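Local atomic coordinates of tube-forming protein in Mycobacterial Envelpe, TiME (Mycolicibacterium smegmatis, PDB entry 7CU9), a protein that probably forms a tube across the mycobacterial outer envelope that is thought to serve in protein secretion. Residues 153-158 and 162-167. Numbering follows the deposited sequence.
Sequences NTTRKR and LLQAKV
T155 and Q164 face each other in a non-hydrogen-bonded pair of this antiparallel hairpin, their side chains running side by side. Q164 NE2 gives a nearly straight hydrogen bond, 2.9 Å, to T155 OG1, which lies in the amide plane; Q164 OE1 is held by the backbone N of G53, so both ends of the amide are used. T155 OG1 is anti to the carbonyl carbon (chi1 -63°), which leaves CG2 anti to the backbone N, where it meets L162 CD1 at 3.7 Å. On the same face N153 OD1 rests against K166 CG at 3.5 Å, while the lysine's NZ reaches on to D51 in a salt bridge. Two hydrogen-bonded pairs, T154 with A165 and R156 with L163, zip the backbones together. On the opposite face R156 CB packs on L163 CG at 4.0 Å, and the extended arginine brings NE to T154 OG1 (3.0 Å), which D139 also binds. Against this buried part, K157 and R158 near the turn are lightly covered and partly exposed. The hairpin lies inside the antiparallel sheet of the PknH-like extracellular domain, between strands 77-89 and 137-144; helix 174-185 covers the T154, R156 and A165 face, helix 92-103 the T155, K157 and L162 face.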
loop_
_atom_site.group_PDB
_atom_site.type_symbol
_atom_site.label_atom_id
_atom_site.label_comp_id
_atom_site.label_asym_id
_atom_site.label_seq_id
_atom_site.Cartn_x
_atom_site.Cartn_y
_atom_site.Cartn_z
ATOM N N ASN B 153 0.625 0.408 13.879
ATOM C CA ASN B 153 -0.444 0.563 14.895
ATOM C C ASN B 153 -0.482 2.018 15.345
ATOM O O ASN B 153 0.592 2.621 15.498
ATOM C CB ASN B 153 -0.201 -0.328 16.108
ATOM C CG ASN B 153 -0.208 -1.805 15.782
ATOM O OD1 ASN B 153 -1.175 -2.498 16.074
ATOM N ND2 ASN B 153 0.872 -2.295 15.194
ATOM N N THR B 154 -1.679 2.546 15.579
ATOM C CA THR B 154 -1.861 3.867 16.226
ATOM C C THR B 154 -2.965 3.742 17.276
ATOM O O THR B 154 -3.997 3.093 17.002
ATOM C CB THR B 154 -2.100 4.980 15.202
ATOM O OG1 THR B 154 -1.980 6.216 15.911
ATOM C CG2 THR B 154 -3.442 4.895 14.511
ATOM N N THR B 155 -2.706 4.303 18.452
ATOM C CA THR B 155 -3.661 4.385 19.579
ATOM C C THR B 155 -3.868 5.861 19.881
ATOM O O THR B 155 -2.867 6.567 20.097
ATOM C CB THR B 155 -3.136 3.632 20.803
ATOM O OG1 THR B 155 -3.042 2.261 20.422
ATOM C CG2 THR B 155 -4.020 3.799 22.019
ATOM N N ARG B 156 -5.112 6.318 19.884
ATOM C CA ARG B 156 -5.391 7.760 20.033
ATOM C C ARG B 156 -6.501 7.955 21.046
ATOM O O ARG B 156 -7.548 7.307 20.933
ATOM C CB ARG B 156 -5.721 8.364 18.677
ATOM C CG ARG B 156 -4.590 8.139 17.692
ATOM C CD ARG B 156 -4.873 8.826 16.401
ATOM N NE ARG B 156 -3.824 8.506 15.457
ATOM C CZ ARG B 156 -3.700 9.099 14.287
ATOM N NH1 ARG B 156 -4.581 10.018 13.925
ATOM N NH2 ARG B 156 -2.715 8.754 13.479
ATOM N N LYS B 157 -6.234 8.827 22.009
ATOM C CA LYS B 157 -7.194 9.224 23.059
ATOM C C LYS B 157 -7.756 10.579 22.636
ATOM O O LYS B 157 -6.963 11.509 22.425
ATOM C CB LYS B 157 -6.461 9.218 24.398
ATOM C CG LYS B 157 -7.348 9.330 25.623
ATOM C CD LYS B 157 -7.946 10.690 25.785
ATOM C CE LYS B 157 -8.147 11.066 27.231
ATOM N NZ LYS B 157 -8.758 12.408 27.326
ATOM N N ARG B 158 -9.071 10.669 22.467
ATOM C CA ARG B 158 -9.755 11.901 22.010
ATOM C C ARG B 158 -10.964 12.098 22.920
ATOM O O ARG B 158 -11.895 11.302 22.815
ATOM C CB ARG B 158 -10.137 11.787 20.531
ATOM C CG ARG B 158 -8.958 11.577 19.590
ATOM C CD ARG B 158 -8.091 12.818 19.511
ATOM N NE ARG B 158 -7.031 12.707 18.513
ATOM C CZ ARG B 158 -5.788 12.291 18.748
ATOM N NH1 ARG B 158 -5.398 11.920 19.956
ATOM N NH2 ARG B 158 -4.927 12.252 17.745
ATOM N N LEU B 162 -11.217 6.120 23.237
ATOM C CA LEU B 162 -9.937 5.484 22.854
ATOM C C LEU B 162 -10.170 4.765 21.531
ATOM O O LEU B 162 -11.072 3.897 21.455
ATOM C CB LEU B 162 -9.455 4.517 23.937
ATOM C CG LEU B 162 -8.065 3.931 23.689
ATOM C CD1 LEU B 162 -6.998 5.011 23.753
ATOM C CD2 LEU B 162 -7.749 2.811 24.661
ATOM N N LEU B 163 -9.405 5.127 20.508
ATOM C CA LEU B 163 -9.482 4.397 19.224
ATOM C C LEU B 163 -8.119 3.794 18.902
ATOM O O LEU B 163 -7.069 4.335 19.310
ATOM C CB LEU B 163 -10.032 5.309 18.127
ATOM C CG LEU B 163 -9.131 6.442 17.659
ATOM C CD1 LEU B 163 -8.201 5.977 16.548
ATOM C CD2 LEU B 163 -9.952 7.632 17.174
ATOM N N GLN B 164 -8.157 2.661 18.221
ATOM C CA GLN B 164 -6.941 1.962 17.768
ATOM C C GLN B 164 -7.167 1.540 16.326
ATOM O O GLN B 164 -8.297 1.169 15.971
ATOM C CB GLN B 164 -6.638 0.764 18.662
ATOM C CG GLN B 164 -6.322 1.140 20.100
ATOM C CD GLN B 164 -5.868 -0.084 20.854
ATOM O OE1 GLN B 164 -6.634 -1.024 21.046
ATOM N NE2 GLN B 164 -4.603 -0.100 21.247
ATOM N N ALA B 165 -6.112 1.600 15.529
ATOM C CA ALA B 165 -6.124 1.075 14.153
ATOM C C ALA B 165 -4.789 0.398 13.882
ATOM O O ALA B 165 -3.767 0.800 14.460
ATOM C CB ALA B 165 -6.411 2.175 13.171
ATOM N N LYS B 166 -4.835 -0.620 13.033
ATOM C CA LYS B 166 -3.674 -1.456 12.672
ATOM C C LYS B 166 -3.780 -1.745 11.178
ATOM O O LYS B 166 -4.853 -2.188 10.742
ATOM C CB LYS B 166 -3.692 -2.730 13.517
ATOM C CG LYS B 166 -2.636 -3.771 13.182
ATOM C CD LYS B 166 -2.807 -5.042 13.979
ATOM C CE LYS B 166 -3.884 -5.946 13.416
ATOM N NZ LYS B 166 -4.012 -7.203 14.186
ATOM N N VAL B 167 -2.716 -1.466 10.432
ATOM C CA VAL B 167 -2.617 -1.815 8.988
ATOM C C VAL B 167 -1.404 -2.726 8.820
ATOM O O VAL B 167 -0.291 -2.285 9.148
ATOM C CB VAL B 167 -2.535 -0.567 8.098
ATOM C CG1 VAL B 167 -2.258 -0.947 6.652
ATOM C CG2 VAL B 167 -3.802 0.273 8.201
#